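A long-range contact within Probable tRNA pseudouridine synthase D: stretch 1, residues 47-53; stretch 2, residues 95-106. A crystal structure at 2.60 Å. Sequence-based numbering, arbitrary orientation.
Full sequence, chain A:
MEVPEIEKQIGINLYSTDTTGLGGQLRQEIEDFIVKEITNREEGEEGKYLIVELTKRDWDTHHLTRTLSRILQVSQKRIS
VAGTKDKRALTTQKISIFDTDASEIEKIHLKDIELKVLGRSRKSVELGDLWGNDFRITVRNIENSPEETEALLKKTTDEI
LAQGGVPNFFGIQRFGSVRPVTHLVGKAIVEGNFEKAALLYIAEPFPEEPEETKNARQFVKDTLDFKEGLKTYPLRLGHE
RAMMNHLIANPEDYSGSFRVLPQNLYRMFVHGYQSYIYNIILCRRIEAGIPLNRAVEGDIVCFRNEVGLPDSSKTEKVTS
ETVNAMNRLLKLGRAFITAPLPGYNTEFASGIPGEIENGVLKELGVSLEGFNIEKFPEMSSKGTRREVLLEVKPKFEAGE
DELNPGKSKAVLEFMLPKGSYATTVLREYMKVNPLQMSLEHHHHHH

Stretch 1 47-53: GKYLIVE
Stretch 2 (95-106) ISIFDTDASEIE

Strands 49-53 (phi -91 to -123°, psi 118 to 146°) and 95-98 (-75 to -138°, 123 to 170°) run antiparallel, their directions 149° apart and their axes approaching to 4.5 Å. Leu50/Ile97 and Val52/Ile95 are the hydrogen-bonded pairs, Tyr49/Phe98 and Ile51/Ser96 the non-hydrogen-bonded ones, so side chains alternate between faces. Leu50 N to Ile97 O and Ile97 N to Leu50 O are each 2.8 Å; Val52 N reaches Ile95 O at 3.1 Å, and Ile95 N returns to Val52 O at 2.8 Å. Asp99 N to Lys48 O, 2.9 Å, closes the ladder just where Asp99 (49/59) turns the chain out of the strand.

That turn builds a lid over Leu50 and Val52, leaving Ile95 (p, t) beyond it. Thr100 (-141/138) is extended, and a weakly bonded helical turn about 102-105 brings Ile105 (p, t) back toward the sheet. Its CD1 caps a seam of apolar methyls, 3.2 Å from Leu50 CD1 and 3.4 Å from Val52 CG2. Leu50 (t, m) sets CB 3.0 Å from Thr100 O; Val52 (t) sets CG2 4.0 Å from Ile97 CD1 (m, t).

On the other face Tyr49 (m, -68°) leans across Phe98 (t, -117°), CE1 to CB 3.4 Å, ring planes oblique at 53°. Beside them Ile51 CD1 (m, m) rests 3.6 Å from Ser96 CB (p). The rule: backbone sets register, methyls seat the lid.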

ATOM      1  N   GLY A  47      -7.790  -9.548 -33.220  1.00 31.43           N
ATOM      2  CA  GLY A  47      -6.581  -9.590 -32.414  1.00 30.08           C
ATOM      3  C   GLY A  47      -6.302 -11.006 -31.935  1.00 28.38           C
ATOM      4  O   GLY A  47      -7.227 -11.802 -31.821  1.00 29.15           O
ATOM      5  N   LYS A  48      -5.045 -11.327 -31.651  1.00 26.57           N
ATOM      6  CA  LYS A  48      -4.702 -12.671 -31.203  1.00 27.45           C
ATOM      7  C   LYS A  48      -4.828 -12.832 -29.696  1.00 26.54           C
ATOM      8  O   LYS A  48      -4.322 -13.789 -29.127  1.00 28.74           O
ATOM      9  CB  LYS A  48      -3.278 -13.025 -31.650  1.00 30.99           C
ATOM     10  CG  LYS A  48      -2.177 -12.201 -30.970  1.00 33.32           C
ATOM     11  CD  LYS A  48      -0.909 -12.105 -31.828  1.00 32.58           C
ATOM     12  CE  LYS A  48       0.145 -11.181 -31.199  1.00 33.84           C
ATOM     13  NZ  LYS A  48       0.946 -11.795 -30.100  1.00 30.97           N
ATOM     14  N   TYR A  49      -5.515 -11.893 -29.058  1.00 26.12           N
ATOM     15  CA  TYR A  49      -5.717 -11.918 -27.617  1.00 23.27           C
ATOM     16  C   TYR A  49      -7.218 -11.891 -27.295  1.00 20.94           C
ATOM     17  O   TYR A  49      -7.963 -11.013 -27.751  1.00 17.68           O
ATOM     18  CB  TYR A  49      -4.990 -10.722 -26.977  1.00 25.17           C
ATOM     19  CG  TYR A  49      -3.500 -10.938 -26.754  1.00 25.93           C
ATOM     20  CD1 TYR A  49      -3.059 -11.856 -25.810  1.00 26.02           C
ATOM     21  CD2 TYR A  49      -2.535 -10.242 -27.492  1.00 24.35           C
ATOM     22  CE1 TYR A  49      -1.704 -12.086 -25.601  1.00 26.98           C
ATOM     23  CE2 TYR A  49      -1.162 -10.468 -27.285  1.00 22.63           C
ATOM     24  CZ  TYR A  49      -0.760 -11.394 -26.339  1.00 25.72           C
ATOM     25  OH  TYR A  49       0.572 -11.685 -26.113  1.00 28.33           O
ATOM     26  N   LEU A  50      -7.660 -12.879 -26.523  1.00 20.67           N
ATOM     27  CA  LEU A  50      -9.066 -12.984 -26.148  1.00 19.03           C
ATOM     28  C   LEU A  50      -9.225 -12.289 -24.807  1.00 15.67           C
ATOM     29  O   LEU A  50      -8.510 -12.603 -23.861  1.00 16.80           O
ATOM     30  CB  LEU A  50      -9.464 -14.466 -26.059  1.00 19.97           C
ATOM     31  CG  LEU A  50     -10.957 -14.809 -26.069  1.00 20.34           C
ATOM     32  CD1 LEU A  50     -11.561 -14.326 -24.796  1.00 21.13           C
ATOM     33  CD2 LEU A  50     -11.652 -14.176 -27.260  1.00 16.44           C
ATOM     34  N   ILE A  51     -10.147 -11.342 -24.725  1.00 13.30           N
ATOM     35  CA  ILE A  51     -10.334 -10.607 -23.476  1.00 15.29           C
ATOM     36  C   ILE A  51     -11.585 -11.027 -22.714  1.00 18.52           C
ATOM     37  O   ILE A  51     -12.726 -10.865 -23.182  1.00 20.92           O
ATOM     38  CB  ILE A  51     -10.409  -9.075 -23.694  1.00 11.91           C
ATOM     39  CG1 ILE A  51      -9.366  -8.605 -24.725  1.00  4.61           C
ATOM     40  CG2 ILE A  51     -10.203  -8.402 -22.360  1.00 12.51           C
ATOM     41  CD1 ILE A  51      -7.925  -9.028 -24.433  1.00  1.00           C
ATOM     42  N   VAL A  52     -11.348 -11.508 -21.503  1.00 19.53           N
ATOM     43  CA  VAL A  52     -12.400 -12.024 -20.648  1.00 21.18           C
ATOM     44  C   VAL A  52     -12.544 -11.358 -19.296  1.00 20.56           C
ATOM     45  O   VAL A  52     -11.563 -10.947 -18.683  1.00 19.84           O
ATOM     46  CB  VAL A  52     -12.153 -13.522 -20.395  1.00 23.16           C
ATOM     47  CG1 VAL A  52     -13.390 -14.160 -19.806  1.00 27.27           C
ATOM     48  CG2 VAL A  52     -11.747 -14.207 -21.687  1.00 21.00           C
ATOM     49  N   GLU A  53     -13.782 -11.275 -18.828  1.00 22.00           N
ATOM     50  CA  GLU A  53     -14.064 -10.701 -17.520  1.00 22.78           C
ATOM     51  C   GLU A  53     -14.017 -11.878 -16.562  1.00 23.72           C
ATOM     52  O   GLU A  53     -14.789 -12.821 -16.694  1.00 25.59           O
ATOM     53  CB  GLU A  53     -15.449 -10.084 -17.492  1.00 22.46           C
ATOM     54  CG  GLU A  53     -15.778  -9.446 -16.179  1.00 26.27           C
ATOM     55  CD  GLU A  53     -17.228  -9.038 -16.100  1.00 28.83           C
ATOM     56  OE1 GLU A  53     -18.000  -9.744 -15.417  1.00 30.57           O
ATOM     57  OE2 GLU A  53     -17.597  -8.024 -16.738  1.00 31.05           O
ATOM     58  N   ILE A  95      -9.144  -9.642 -17.967  1.00 14.47           N
ATOM     59  CA  ILE A  95      -7.910 -10.372 -18.197  1.00 13.68           C
ATOM     60  C   ILE A  95      -7.756 -10.643 -19.684  1.00 13.41           C
ATOM     61  O   ILE A  95      -8.675 -10.404 -20.479  1.00 14.13           O
ATOM     62  CB  ILE A  95      -7.874 -11.733 -17.452  1.00 14.90           C
ATOM     63  CG1 ILE A  95      -8.957 -12.669 -17.992  1.00 16.65           C
ATOM     64  CG2 ILE A  95      -8.026 -11.521 -15.954  1.00 13.09           C
ATOM     65  CD1 ILE A  95      -8.732 -14.156 -17.592  1.00 12.70           C
ATOM     66  N   SER A  96      -6.588 -11.117 -20.078  1.00 11.50           N
ATOM     67  CA  SER A  96      -6.390 -11.429 -21.482  1.00 13.14           C
ATOM     68  C   SER A  96      -5.805 -12.822 -21.583  1.00 14.55           C
ATOM     69  O   SER A  96      -5.042 -13.260 -20.715  1.00 13.95           O
ATOM     70  CB  SER A  96      -5.460 -10.415 -22.154  1.00  9.80           C
ATOM     71  OG  SER A  96      -4.125 -10.600 -21.721  1.00 11.65           O
ATOM     72  N   ILE A  97      -6.184 -13.515 -22.649  1.00 15.30           N
ATOM     73  CA  ILE A  97      -5.725 -14.872 -22.893  1.00 16.75           C
ATOM     74  C   ILE A  97      -5.268 -14.975 -24.326  1.00 17.52           C
ATOM     75  O   ILE A  97      -6.034 -14.709 -25.258  1.00 15.48           O
ATOM     76  CB  ILE A  97      -6.853 -15.894 -22.677  1.00 18.54           C
ATOM     77  CG1 ILE A  97      -7.494 -15.696 -21.293  1.00 18.65           C
ATOM     78  CG2 ILE A  97      -6.290 -17.293 -22.824  1.00 20.16           C
ATOM     79  CD1 ILE A  97      -8.653 -16.629 -21.007  1.00 19.48           C
ATOM     80  N   PHE A  98      -4.018 -15.377 -24.498  1.00 18.46           N
ATOM     81  CA  PHE A  98      -3.435 -15.482 -25.820  1.00 21.25           C
ATOM     82  C   PHE A  98      -3.905 -16.668 -26.629  1.00 24.69           C
ATOM     83  O   PHE A  98      -4.001 -17.803 -26.139  1.00 24.58           O
ATOM     84  CB  PHE A  98      -1.904 -15.516 -25.719  1.00 20.90           C
ATOM     85  CG  PHE A  98      -1.205 -15.808 -27.022  1.00 18.48           C
ATOM     86  CD1 PHE A  98      -0.435 -16.946 -27.169  1.00 19.01           C
ATOM     87  CD2 PHE A  98      -1.307 -14.935 -28.098  1.00 19.06           C
ATOM     88  CE1 PHE A  98       0.240 -17.205 -28.376  1.00 20.53           C
ATOM     89  CE2 PHE A  98      -0.635 -15.190 -29.304  1.00 18.04           C
ATOM     90  CZ  PHE A  98       0.132 -16.321 -29.441  1.00 14.67           C
ATOM     91  N   ASP A  99      -4.216 -16.379 -27.883  1.00 25.52           N
ATOM     92  CA  ASP A  99      -4.618 -17.412 -28.815  1.00 26.61           C
ATOM     93  C   ASP A  99      -5.696 -18.353 -28.288  1.00 26.80           C
ATOM     94  O   ASP A  99      -5.503 -19.572 -28.203  1.00 27.64           O
ATOM     95  CB  ASP A  99      -3.372 -18.199 -29.206  1.00 26.67           C
ATOM     96  CG  ASP A  99      -3.652 -19.243 -30.249  1.00 27.08           C
ATOM     97  OD1 ASP A  99      -4.733 -19.158 -30.880  1.00 23.28           O
ATOM     98  OD2 ASP A  99      -2.778 -20.133 -30.429  1.00 28.13           O
ATOM     99  N   THR A 100      -6.832 -17.782 -27.925  1.00 26.13           N
ATOM    100  CA  THR A 100      -7.940 -18.575 -27.433  1.00 25.34           C
ATOM    101  C   THR A 100      -9.212 -17.982 -27.991  1.00 25.92           C
ATOM    102  O   THR A 100      -9.374 -16.756 -28.031  1.00 23.56           O
ATOM    103  CB  THR A 100      -8.031 -18.565 -25.902  1.00 26.56           C
ATOM    104  OG1 THR A 100      -6.825 -19.102 -25.342  1.00 26.01           O
ATOM    105  CG2 THR A 100      -9.226 -19.406 -25.440  1.00 25.78           C
ATOM    106  N   ASP A 101     -10.112 -18.857 -28.431  1.00 26.62           N
ATOM    107  CA  ASP A 101     -11.387 -18.413 -28.989  1.00 26.74           C
ATOM    108  C   ASP A 101     -12.453 -18.339 -27.916  1.00 24.51           C
ATOM    109  O   ASP A 101     -12.329 -18.968 -26.875  1.00 25.38           O
ATOM    110  CB  ASP A 101     -11.859 -19.350 -30.103  1.00 30.42           C
ATOM    111  CG  ASP A 101     -10.958 -19.313 -31.297  1.00 35.96           C
ATOM    112  OD1 ASP A 101     -10.572 -18.193 -31.711  1.00 39.11           O
ATOM    113  OD2 ASP A 101     -10.632 -20.401 -31.834  1.00 39.98           O
ATOM    114  N   ALA A 102     -13.494 -17.567 -28.195  1.00 22.95           N
ATOM    115  CA  ALA A 102     -14.612 -17.365 -27.286  1.00 24.12           C
ATOM    116  C   ALA A 102     -15.287 -18.671 -26.869  1.00 26.28           C
ATOM    117  O   ALA A 102     -15.548 -18.909 -25.684  1.00 25.88           O
ATOM    118  CB  ALA A 102     -15.628 -16.442 -27.937  1.00 19.43           C
ATOM    119  N   SER A 103     -15.558 -19.518 -27.858  1.00 28.28           N
ATOM    120  CA  SER A 103     -16.225 -20.804 -27.645  1.00 31.54           C
ATOM    121  C   SER A 103     -15.509 -21.750 -26.675  1.00 33.55           C
ATOM    122  O   SER A 103     -16.153 -22.554 -25.983  1.00 34.53           O
ATOM    123  CB  SER A 103     -16.419 -21.498 -28.994  1.00 32.17           C
ATOM    124  OG  SER A 103     -15.222 -21.463 -29.758  1.00 35.23           O
ATOM    125  N   GLU A 104     -14.184 -21.649 -26.617  1.00 33.24           N
ATOM    126  CA  GLU A 104     -13.397 -22.493 -25.729  1.00 33.10           C
ATOM    127  C   GLU A 104     -13.623 -22.167 -24.276  1.00 34.50           C
ATOM    128  O   GLU A 104     -13.585 -23.051 -23.415  1.00 35.07           O
ATOM    129  CB  GLU A 104     -11.908 -22.312 -25.957  1.00 33.35           C
ATOM    130  CG  GLU A 104     -11.352 -22.621 -27.308  1.00 30.67           C
ATOM    131  CD  GLU A 104      -9.852 -22.679 -27.225  1.00 28.88           C
ATOM    132  OE1 GLU A 104      -9.333 -23.465 -26.408  1.00 28.16           O
ATOM    133  OE2 GLU A 104      -9.190 -21.929 -27.953  1.00 32.51           O
ATOM    134  N   ILE A 105     -13.796 -20.883 -23.990  1.00 35.90           N
ATOM    135  CA  ILE A 105     -13.983 -20.473 -22.606  1.00 38.60           C
ATOM    136  C   ILE A 105     -15.432 -20.590 -22.171  1.00 39.17           C
ATOM    137  O   ILE A 105     -15.754 -20.423 -20.998  1.00 40.61           O
ATOM    138  CB  ILE A 105     -13.458 -19.023 -22.360  1.00 37.69           C
ATOM    139  CG1 ILE A 105     -13.936 -18.097 -23.469  1.00 37.84           C
ATOM    140  CG2 ILE A 105     -11.942 -19.035 -22.244  1.00 33.88           C
ATOM    141  CD1 ILE A 105     -13.285 -16.724 -23.453  1.00 38.70           C
ATOM    142  N   GLU A 106     -16.301 -20.911 -23.114  1.00 40.79           N
ATOM    143  CA  GLU A 106     -17.708 -21.056 -22.802  1.00 41.38           C
ATOM    144  C   GLU A 106     -17.969 -22.476 -22.288  1.00 39.63           C
ATOM    145  O   GLU A 106     -19.041 -22.762 -21.770  1.00 39.14           O
ATOM    146  CB  GLU A 106     -18.534 -20.774 -24.054  1.00 46.44           C
ATOM    147  CG  GLU A 106     -19.475 -19.580 -23.921  1.00 51.49           C
ATOM    148  CD  GLU A 106     -20.562 -19.808 -22.865  1.00 55.67           C
ATOM    149  OE1 GLU A 106     -21.554 -19.031 -22.850  1.00 54.95           O
ATOM    150  OE2 GLU A 106     -20.421 -20.762 -22.050  1.00 56.13           O
TER